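Local coordinates for carbohydrate deacetylase Agd3 (Neosartorya fumigata, PDB 6NWZ), which probably removes acetyl groups from the N-acetylated sugars of the exopolysaccharide galactosaminogalactan, and is required for biofilm formation by the fungus, at residues A[241-249]-A[656-666]; A[643-653]-A[674-682]. One frame throughout, in Å; residues are numbered along the deposited sequence.

Contact 1: A[241-249]-A[656-666]; sequences LYAGHRRVN and EQLGSDPLTVW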
loop_
_atom_site.group_PDB
_atom_site.type_symbol
_atom_site.label_atom_id
_atom_site.label_comp_id
_atom_site.label_asym_id
_atom_site.label_seq_id
_atom_site.Cartn_x
_atom_site.Cartn_y
_atom_site.Cartn_z
ATOM N N LEU A 241 0.925 13.178 -16.993
ATOM C CA LEU A 241 0.908 12.260 -18.127
ATOM C C LEU A 241 2.121 11.347 -18.023
ATOM O O LEU A 241 3.261 11.823 -18.062
ATOM C CB LEU A 241 0.913 13.039 -19.445
ATOM C CG LEU A 241 0.867 12.278 -20.767
ATOM C CD1 LEU A 241 -0.423 11.483 -20.885
ATOM C CD2 LEU A 241 1.002 13.263 -21.915
ATOM N N TYR A 242 1.879 10.043 -17.888
ATOM C CA TYR A 242 2.965 9.104 -17.628
ATOM C C TYR A 242 2.474 7.678 -17.828
ATOM O O TYR A 242 1.270 7.401 -17.808
ATOM C CB TYR A 242 3.521 9.269 -16.207
ATOM C CG TYR A 242 2.469 9.154 -15.124
ATOM C CD1 TYR A 242 2.132 7.921 -14.579
ATOM C CD2 TYR A 242 1.806 10.279 -14.654
ATOM C CE1 TYR A 242 1.167 7.815 -13.594
ATOM C CE2 TYR A 242 0.842 10.185 -13.673
ATOM C CZ TYR A 242 0.527 8.953 -13.146
ATOM O OH TYR A 242 -0.435 8.865 -12.169
ATOM N N ALA A 243 3.429 6.775 -18.019
ATOM C CA ALA A 243 3.147 5.345 -17.996
ATOM C C ALA A 243 3.115 4.926 -16.534
ATOM O O ALA A 243 4.158 4.782 -15.892
ATOM C CB ALA A 243 4.196 4.570 -18.786
ATOM N N GLY A 244 1.917 4.758 -15.991
ATOM C CA GLY A 244 1.803 4.397 -14.595
ATOM C C GLY A 244 0.356 4.347 -14.165
ATOM O O GLY A 244 -0.558 4.355 -14.993
ATOM N N HIS A 245 0.165 4.320 -12.844
ATOM C CA HIS A 245 -1.143 4.056 -12.258
ATOM C C HIS A 245 -1.146 4.363 -10.762
ATOM O O HIS A 245 -0.347 3.797 -10.007
ATOM C CB HIS A 245 -1.526 2.597 -12.517
ATOM C CG HIS A 245 -2.823 2.182 -11.900
ATOM N ND1 HIS A 245 -4.000 2.873 -12.099
ATOM C CD2 HIS A 245 -3.131 1.131 -11.103
ATOM C CE1 HIS A 245 -4.975 2.273 -11.440
ATOM N NE2 HIS A 245 -4.475 1.214 -10.829
ATOM N N ARG A 246 -2.042 5.253 -10.325
ATOM C CA ARG A 246 -2.152 5.665 -8.925
ATOM C C ARG A 246 -3.449 5.127 -8.331
ATOM O O ARG A 246 -4.527 5.681 -8.577
ATOM C CB ARG A 246 -2.106 7.185 -8.790
ATOM C CG ARG A 246 -2.241 7.663 -7.352
ATOM C CD ARG A 246 -2.532 9.153 -7.280
ATOM N NE ARG A 246 -3.937 9.449 -7.547
ATOM C CZ ARG A 246 -4.401 10.649 -7.888
ATOM N NH1 ARG A 246 -3.569 11.675 -8.016
ATOM N NH2 ARG A 246 -5.697 10.823 -8.110
ATOM N N ARG A 247 -3.343 4.076 -7.521
ATOM C CA ARG A 247 -4.495 3.488 -6.849
ATOM C C ARG A 247 -4.125 3.168 -5.407
ATOM O O ARG A 247 -3.011 2.716 -5.133
ATOM C CB ARG A 247 -4.968 2.224 -7.586
ATOM C CG ARG A 247 -5.946 1.345 -6.813
ATOM C CD ARG A 247 -7.307 1.999 -6.643
ATOM N NE ARG A 247 -7.987 2.179 -7.921
ATOM C CZ ARG A 247 -8.202 3.358 -8.494
ATOM N NH1 ARG A 247 -7.801 4.474 -7.898
ATOM N NH2 ARG A 247 -8.829 3.422 -9.661
ATOM N N VAL A 248 -5.054 3.415 -4.484
ATOM C CA VAL A 248 -4.883 3.066 -3.077
ATOM C C VAL A 248 -5.950 2.045 -2.707
ATOM O O VAL A 248 -7.151 2.335 -2.793
ATOM C CB VAL A 248 -4.965 4.294 -2.159
ATOM C CG1 VAL A 248 -4.933 3.863 -0.697
ATOM C CG2 VAL A 248 -3.823 5.239 -2.446
ATOM N N ASN A 249 -5.518 0.853 -2.304
ATOM C CA ASN A 249 -6.430 -0.194 -1.867
ATOM C C ASN A 249 -6.453 -0.250 -0.346
ATOM O O ASN A 249 -5.410 -0.152 0.306
ATOM C CB ASN A 249 -6.030 -1.562 -2.427
ATOM C CG ASN A 249 -6.316 -1.703 -3.912
ATOM O OD1 ASN A 249 -5.435 -2.072 -4.691
ATOM N ND2 ASN A 249 -7.554 -1.422 -4.309
ATOM N N GLU A 656 -10.258 3.451 -16.661
ATOM C CA GLU A 656 -10.471 3.531 -15.220
ATOM C C GLU A 656 -10.373 4.993 -14.822
ATOM O O GLU A 656 -9.364 5.643 -15.117
ATOM C CB GLU A 656 -9.431 2.683 -14.484
ATOM C CG GLU A 656 -9.769 2.331 -13.047
ATOM C CD GLU A 656 -8.794 1.321 -12.458
ATOM O OE1 GLU A 656 -7.889 0.862 -13.190
ATOM O OE2 GLU A 656 -8.931 0.982 -11.264
ATOM N N GLN A 657 -11.421 5.516 -14.183
ATOM C CA GLN A 657 -11.438 6.909 -13.752
ATOM C C GLN A 657 -12.431 7.120 -12.617
ATOM O O GLN A 657 -13.480 7.744 -12.810
ATOM C CB GLN A 657 -11.771 7.830 -14.927
ATOM C CG GLN A 657 -11.453 9.300 -14.670
ATOM C CD GLN A 657 -11.678 10.169 -15.892
ATOM O OE1 GLN A 657 -12.038 9.679 -16.964
ATOM N NE2 GLN A 657 -11.467 11.469 -15.736
ATOM N N LEU A 658 -12.107 6.611 -11.431
ATOM C CA LEU A 658 -12.995 6.724 -10.280
ATOM C C LEU A 658 -12.838 8.079 -9.609
ATOM O O LEU A 658 -11.727 8.607 -9.495
ATOM C CB LEU A 658 -12.699 5.622 -9.263
ATOM C CG LEU A 658 -12.743 4.180 -9.755
ATOM C CD1 LEU A 658 -12.071 3.275 -8.742
ATOM C CD2 LEU A 658 -14.180 3.750 -9.992
ATOM N N GLY A 659 -13.958 8.627 -9.146
ATOM C CA GLY A 659 -13.913 9.880 -8.410
ATOM C C GLY A 659 -13.273 10.977 -9.237
ATOM O O GLY A 659 -13.626 11.197 -10.402
ATOM N N SER A 660 -12.309 11.671 -8.632
ATOM C CA SER A 660 -11.578 12.743 -9.294
ATOM C C SER A 660 -10.213 12.284 -9.801
ATOM O O SER A 660 -9.339 13.119 -10.061
ATOM C CB SER A 660 -11.430 13.940 -8.349
ATOM O OG SER A 660 -10.791 13.567 -7.141
ATOM N N ASP A 661 -10.020 10.974 -9.954
ATOM C CA ASP A 661 -8.772 10.453 -10.478
ATOM C C ASP A 661 -8.578 10.885 -11.926
ATOM O O ASP A 661 -9.541 11.204 -12.628
ATOM C CB ASP A 661 -8.745 8.928 -10.406
ATOM C CG ASP A 661 -8.372 8.412 -9.035
ATOM O OD1 ASP A 661 -7.794 9.184 -8.240
ATOM O OD2 ASP A 661 -8.644 7.224 -8.761
ATOM N N PRO A 662 -7.336 10.914 -12.394
ATOM C CA PRO A 662 -7.095 11.026 -13.834
ATOM C C PRO A 662 -7.531 9.755 -14.547
ATOM O O PRO A 662 -7.795 8.716 -13.936
ATOM C CB PRO A 662 -5.583 11.240 -13.932
ATOM C CG PRO A 662 -5.039 10.717 -12.642
ATOM C CD PRO A 662 -6.090 10.995 -11.615
ATOM N N LEU A 663 -7.613 9.855 -15.871
ATOM C CA LEU A 663 -7.998 8.723 -16.703
ATOM C C LEU A 663 -6.830 7.754 -16.834
ATOM O O LEU A 663 -5.747 8.138 -17.288
ATOM C CB LEU A 663 -8.450 9.203 -18.079
ATOM C CG LEU A 663 -8.719 8.113 -19.116
ATOM C CD1 LEU A 663 -9.746 7.111 -18.601
ATOM C CD2 LEU A 663 -9.189 8.744 -20.408
ATOM N N THR A 664 -7.050 6.501 -16.445
ATOM C CA THR A 664 -6.074 5.432 -16.619
ATOM C C THR A 664 -6.548 4.526 -17.749
ATOM O O THR A 664 -7.673 4.017 -17.709
ATOM C CB THR A 664 -5.888 4.629 -15.328
ATOM O OG1 THR A 664 -5.548 5.511 -14.252
ATOM C CG2 THR A 664 -4.787 3.590 -15.495
ATOM N N VAL A 665 -5.697 4.331 -18.752
ATOM C CA VAL A 665 -6.003 3.487 -19.903
ATOM C C VAL A 665 -5.057 2.293 -19.871
ATOM O O VAL A 665 -3.830 2.463 -19.870
ATOM C CB VAL A 665 -5.881 4.262 -21.226
ATOM C CG1 VAL A 665 -6.128 3.345 -22.412
ATOM C CG2 VAL A 665 -6.851 5.431 -21.247
ATOM N N TRP A 666 -5.625 1.086 -19.829
ATOM C CA TRP A 666 -4.844 -0.151 -19.831
ATOM C C TRP A 666 -4.632 -0.568 -21.282
ATOM O O TRP A 666 -5.523 -1.136 -21.918
ATOM C CB TRP A 666 -5.543 -1.235 -19.014
ATOM C CG TRP A 666 -5.622 -0.881 -17.555
ATOM C CD1 TRP A 666 -6.662 -0.272 -16.913
ATOM C CD2 TRP A 666 -4.602 -1.079 -16.566
ATOM N NE1 TRP A 666 -6.359 -0.089 -15.583
ATOM C CE2 TRP A 666 -5.100 -0.577 -15.345
ATOM C CE3 TRP A 666 -3.319 -1.636 -16.592
ATOM C CZ2 TRP A 666 -4.360 -0.617 -14.163
ATOM C CZ3 TRP A 666 -2.587 -1.676 -15.414
ATOM C CH2 TRP A 666 -3.108 -1.169 -14.219
HETATM O O HOH W 1 -6.848 -0.476 -10.266
HETATM O O HOH W 2 -7.035 13.827 -8.069
HETATM O O HOH W 3 -9.667 5.680 -10.619
#
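E656 faces R247 and H245 at the start of segment 656-666. With CG anti to the backbone N (chi1 -162°) and the chain extended beyond it, the E656 carboxylate is carried across to R247. OE2 of E656 forms a salt bridge with NH2 of R247 (2.9 Å), which comes from above the carboxylate plane. OE1 of E656 accepts from the indole NE1 of W666 (3.0 Å), nearly in line with the C-O bond. Both carboxylate oxygens are thus held, and a water also links OE2 to NE2 of H245. Next, L658 lays its CD1 over one face of the R247 guanidinium. A type II' turn, L658 to D661, then brings round D661. Two arginines share its carboxylate: D661 OD1 forms a salt bridge with R246 NH2 (2.7 Å), and D661 OD2 one with R247 NH1 (3.0 Å). The R247 group is nearly coplanar with it (15°), while that of R246 is steeply turned. A second water joins D661 OD2, R247 NH2 and L658 N. P662 follows, its CD 3.5 Å from R246 NH2. T664 places CG2 beside ND1 of H245. W666 closes the series with a T-shaped stack, its edge at CZ2 over the H245 ring face.

The network of R246, R247, E656 and D661 ties the C-terminal domain to the loop between helix 224-237 and strand 252-257. That strand carries the zinc ligands D255 and D256. R246 is also held by T155 O and by a cation-pi contact with W587. Strand 663-667 is the central strand of a small antiparallel sheet, between 639-643 and 654-656.

Contact 2: A[643-653]-A[674-682]; sequences FPVAPTSTQGY and VTFTLSTPI. With MAN (alpha-D-mannopyranose), chain E.
P647 and L678 form a single antiparallel bridge, a non-hydrogen-bonded pair flanked by the bonds T648 N to T677 O (2.7 Å) and S679 N to A646 O (3.1 Å). T677 O also accepts from OG1 of T648 (3.2 Å). That hydroxyl lies between the backbone N and the carbonyl carbon of its own residue (chi1 49°), which turns it to the same acceptor. The amide of Q651 reaches the strand at the end of an extended chain. NE2 of Q651 donates to T675 O (2.7 Å), which lies near the amide plane, and its OE1 abuts V674 CG1. The amide runs beside the F676 ring at a shallow angle, 23° between planes. F676 is the hub of the apolar packing. F643 turns an edge to its face in a T-shaped pair, with CZ of F643 3.8 Å from CB of F676. CD2 of Y653 meets CZ of F676, and the Y653 hydroxyl end abuts CG2 of V674. At the other end, P644 CG touches I682 CD1 (3.5 Å), while V645 lays CG1 against T680 O and CG2 against I682 CG1. T680 OG1 carries a covalently bound mannose, an O-glycan at the corner of the strand.

An ST turn at S649 and a type I' turn from T650 to Y653 shape the loop, which joins strands 639-643 and 654-656. Strand 674-683 pairs antiparallel with strand 622-629. V665 and V667 of strand 663-667 and V626 of strand 622-629 add to the apolar layer around F643 and F676.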
loop_
_atom_site.group_PDB
_atom_site.type_symbol
_atom_site.label_atom_id
_atom_site.label_comp_id
_atom_site.label_asym_id
_atom_site.label_seq_id
_atom_site.Cartn_x
_atom_site.Cartn_y
_atom_site.Cartn_z
ATOM N N PHE A 643 -3.750 9.797 -18.048
ATOM C CA PHE A 643 -4.008 10.968 -18.873
ATOM C C PHE A 643 -4.549 12.113 -18.033
ATOM O O PHE A 643 -5.530 11.924 -17.302
ATOM C CB PHE A 643 -5.011 10.635 -19.985
ATOM C CG PHE A 643 -4.436 9.813 -21.098
ATOM C CD1 PHE A 643 -4.437 8.431 -21.031
ATOM C CD2 PHE A 643 -3.902 10.427 -22.220
ATOM C CE1 PHE A 643 -3.911 7.674 -22.060
ATOM C CE2 PHE A 643 -3.373 9.677 -23.250
ATOM C CZ PHE A 643 -3.377 8.298 -23.170
ATOM N N PRO A 644 -3.948 13.309 -18.113
ATOM C CA PRO A 644 -4.534 14.481 -17.448
ATOM C C PRO A 644 -5.563 15.171 -18.332
ATOM O O PRO A 644 -6.377 15.975 -17.865
ATOM C CB PRO A 644 -3.317 15.376 -17.201
ATOM C CG PRO A 644 -2.420 15.076 -18.376
ATOM C CD PRO A 644 -2.659 13.625 -18.756
ATOM N N VAL A 645 -5.505 14.876 -19.626
ATOM C CA VAL A 645 -6.480 15.339 -20.603
ATOM C C VAL A 645 -6.975 14.119 -21.361
ATOM O O VAL A 645 -6.186 13.233 -21.709
ATOM C CB VAL A 645 -5.883 16.381 -21.572
ATOM C CG1 VAL A 645 -6.905 16.768 -22.621
ATOM C CG2 VAL A 645 -5.423 17.609 -20.810
ATOM N N ALA A 646 -8.277 14.062 -21.601
ATOM C CA ALA A 646 -8.856 12.897 -22.249
ATOM C C ALA A 646 -8.297 12.748 -23.661
ATOM O O ALA A 646 -8.234 13.736 -24.406
ATOM C CB ALA A 646 -10.377 13.013 -22.289
ATOM N N PRO A 647 -7.856 11.556 -24.054
ATOM C CA PRO A 647 -7.457 11.336 -25.449
ATOM C C PRO A 647 -8.669 11.347 -26.369
ATOM O O PRO A 647 -9.820 11.282 -25.933
ATOM C CB PRO A 647 -6.784 9.960 -25.416
ATOM C CG PRO A 647 -7.373 9.283 -24.217
ATOM C CD PRO A 647 -7.608 10.372 -23.212
ATOM N N THR A 648 -8.395 11.433 -27.675
ATOM C CA THR A 648 -9.480 11.503 -28.650
ATOM C C THR A 648 -10.306 10.224 -28.676
ATOM O O THR A 648 -11.496 10.265 -29.003
ATOM C CB THR A 648 -8.930 11.789 -30.046
ATOM O OG1 THR A 648 -7.844 10.895 -30.324
ATOM C CG2 THR A 648 -8.452 13.232 -30.147
ATOM N N SER A 649 -9.700 9.086 -28.343
ATOM C CA SER A 649 -10.429 7.825 -28.290
ATOM C C SER A 649 -9.647 6.841 -27.436
ATOM O O SER A 649 -8.434 6.693 -27.614
ATOM C CB SER A 649 -10.651 7.248 -29.692
ATOM O OG SER A 649 -11.256 5.967 -29.622
ATOM N N THR A 650 -10.342 6.167 -26.521
ATOM C CA THR A 650 -9.697 5.129 -25.728
ATOM C C THR A 650 -9.420 3.867 -26.535
ATOM O O THR A 650 -8.850 2.917 -25.985
ATOM C CB THR A 650 -10.551 4.796 -24.507
ATOM O OG1 THR A 650 -11.843 4.348 -24.932
ATOM C CG2 THR A 650 -10.708 6.028 -23.631
ATOM N N GLN A 651 -9.821 3.843 -27.808
ATOM C CA GLN A 651 -9.458 2.783 -28.753
ATOM C C GLN A 651 -9.866 1.401 -28.244
ATOM O O GLN A 651 -9.164 0.410 -28.459
ATOM C CB GLN A 651 -7.965 2.824 -29.078
ATOM C CG GLN A 651 -7.507 4.142 -29.676
ATOM C CD GLN A 651 -6.029 4.148 -30.005
ATOM O OE1 GLN A 651 -5.394 3.095 -30.076
ATOM N NE2 GLN A 651 -5.472 5.338 -30.204
ATOM N N GLY A 652 -11.012 1.335 -27.571
ATOM C CA GLY A 652 -11.539 0.062 -27.119
ATOM C C GLY A 652 -10.717 -0.646 -26.068
ATOM O O GLY A 652 -10.875 -1.855 -25.887
ATOM N N TYR A 653 -9.837 0.063 -25.370
ATOM C CA TYR A 653 -9.084 -0.527 -24.275
ATOM C C TYR A 653 -9.833 -0.325 -22.959
ATOM O O TYR A 653 -10.772 0.468 -22.863
ATOM C CB TYR A 653 -7.683 0.081 -24.190
ATOM C CG TYR A 653 -6.802 -0.199 -25.387
ATOM C CD1 TYR A 653 -6.160 -1.422 -25.529
ATOM C CD2 TYR A 653 -6.600 0.764 -26.367
ATOM C CE1 TYR A 653 -5.348 -1.682 -26.618
ATOM C CE2 TYR A 653 -5.789 0.512 -27.461
ATOM C CZ TYR A 653 -5.165 -0.713 -27.581
ATOM O OH TYR A 653 -4.358 -0.973 -28.666
ATOM N N VAL A 674 1.101 1.508 -29.684
ATOM C CA VAL A 674 -0.173 2.214 -29.702
ATOM C C VAL A 674 0.076 3.694 -29.461
ATOM O O VAL A 674 0.932 4.068 -28.649
ATOM C CB VAL A 674 -1.138 1.632 -28.652
ATOM C CG1 VAL A 674 -2.508 2.292 -28.755
ATOM C CG2 VAL A 674 -1.245 0.121 -28.816
ATOM N N THR A 675 -0.673 4.541 -30.169
ATOM C CA THR A 675 -0.551 5.990 -30.066
ATOM C C THR A 675 -1.914 6.611 -29.788
ATOM O O THR A 675 -2.917 6.234 -30.403
ATOM C CB THR A 675 0.055 6.585 -31.345
ATOM O OG1 THR A 675 1.422 6.173 -31.457
ATOM C CG2 THR A 675 -0.008 8.104 -31.324
ATOM N N PHE A 676 -1.944 7.560 -28.854
ATOM C CA PHE A 676 -3.153 8.276 -28.474
ATOM C C PHE A 676 -2.976 9.762 -28.756
ATOM O O PHE A 676 -1.918 10.332 -28.479
ATOM C CB PHE A 676 -3.483 8.071 -26.986
ATOM C CG PHE A 676 -3.747 6.639 -26.614
ATOM C CD1 PHE A 676 -2.706 5.802 -26.250
ATOM C CD2 PHE A 676 -5.038 6.133 -26.627
ATOM C CE1 PHE A 676 -2.946 4.484 -25.910
ATOM C CE2 PHE A 676 -5.285 4.816 -26.287
ATOM C CZ PHE A 676 -4.238 3.991 -25.928
ATOM N N THR A 677 -4.016 10.383 -29.301
ATOM C CA THR A 677 -4.018 11.811 -29.590
ATOM C C THR A 677 -4.765 12.555 -28.491
ATOM O O THR A 677 -5.921 12.235 -28.192
ATOM C CB THR A 677 -4.664 12.090 -30.948
ATOM O OG1 THR A 677 -3.789 11.644 -31.989
ATOM C CG2 THR A 677 -4.932 13.575 -31.118
ATOM N N LEU A 678 -4.106 13.542 -27.892
ATOM C CA LEU A 678 -4.739 14.345 -26.854
ATOM C C LEU A 678 -5.843 15.205 -27.457
ATOM O O LEU A 678 -5.619 15.920 -28.438
ATOM C CB LEU A 678 -3.704 15.227 -26.158
ATOM C CG LEU A 678 -3.050 14.701 -24.881
ATOM C CD1 LEU A 678 -2.558 13.272 -25.049
ATOM C CD2 LEU A 678 -1.906 15.616 -24.489
ATOM N N SER A 679 -7.042 15.128 -26.872
ATOM C CA SER A 679 -8.150 15.947 -27.355
ATOM C C SER A 679 -7.838 17.429 -27.205
ATOM O O SER A 679 -8.020 18.215 -28.141
ATOM C CB SER A 679 -9.430 15.588 -26.602
ATOM O OG SER A 679 -9.274 15.820 -25.214
ATOM N N THR A 680 -7.375 17.830 -26.025
ATOM C CA THR A 680 -6.880 19.180 -25.791
ATOM C C THR A 680 -5.377 19.111 -25.533
ATOM O O THR A 680 -4.957 18.622 -24.470
ATOM C CB THR A 680 -7.612 19.835 -24.614
ATOM O OG1 THR A 680 -8.913 20.272 -25.034
ATOM C CG2 THR A 680 -6.841 21.044 -24.102
ATOM N N PRO A 681 -4.540 19.542 -26.477
ATOM C CA PRO A 681 -3.086 19.412 -26.298
ATOM C C PRO A 681 -2.582 20.155 -25.070
ATOM O O PRO A 681 -3.050 21.248 -24.741
ATOM C CB PRO A 681 -2.518 20.020 -27.585
ATOM C CG PRO A 681 -3.587 19.832 -28.585
ATOM C CD PRO A 681 -4.885 19.991 -27.834
ATOM N N ILE A 682 -1.602 19.555 -24.402
ATOM C CA ILE A 682 -1.039 20.124 -23.183
ATOM C C ILE A 682 0.036 21.132 -23.561
ATOM O O ILE A 682 1.036 20.777 -24.193
ATOM C CB ILE A 682 -0.459 19.031 -22.277
ATOM C CG1 ILE A 682 -1.562 18.078 -21.819
ATOM C CG2 ILE A 682 0.274 19.660 -21.099
ATOM C CD1 ILE A 682 -1.045 16.873 -21.083
HETATM C C1 MAN E . -9.980 19.373 -24.655
HETATM C C2 MAN E . -10.838 20.374 -25.468
HETATM C C3 MAN E . -10.825 21.764 -24.803
HETATM C C4 MAN E . -11.224 21.678 -23.319
HETATM C C5 MAN E . -10.341 20.657 -22.581
HETATM C C6 MAN E . -10.825 20.397 -21.164
HETATM O O2 MAN E . -12.215 19.973 -25.514
HETATM O O3 MAN E . -11.657 22.702 -25.498
HETATM O O4 MAN E . -11.069 22.950 -22.694
HETATM O O5 MAN E . -10.320 19.370 -23.282
HETATM O O6 MAN E . -10.382 19.102 -20.767
#

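Both contacts use the small sheet of strands 639-643, 654-656 and 663-667, but they join it to different parts of the chain. Contact 1 lies deeper, its centre about 15 Å from the centre of the chain, and links residues far apart in sequence. The centre of contact 2 is about 28 Å from that point; it joins segments close in sequence within the C-terminal domain and has several exposed residues. Contact 1 relies on charged groups and waters. Contact 2 relies on hydrogen bonds to backbone carbonyls, from backbone and side-chain donors, and on an apolar layer, with a sugar at its margin. They meet directly: L663 O accepts a probable hydrogen bond from F643 N, and L663 CD2 packs on P647 CD.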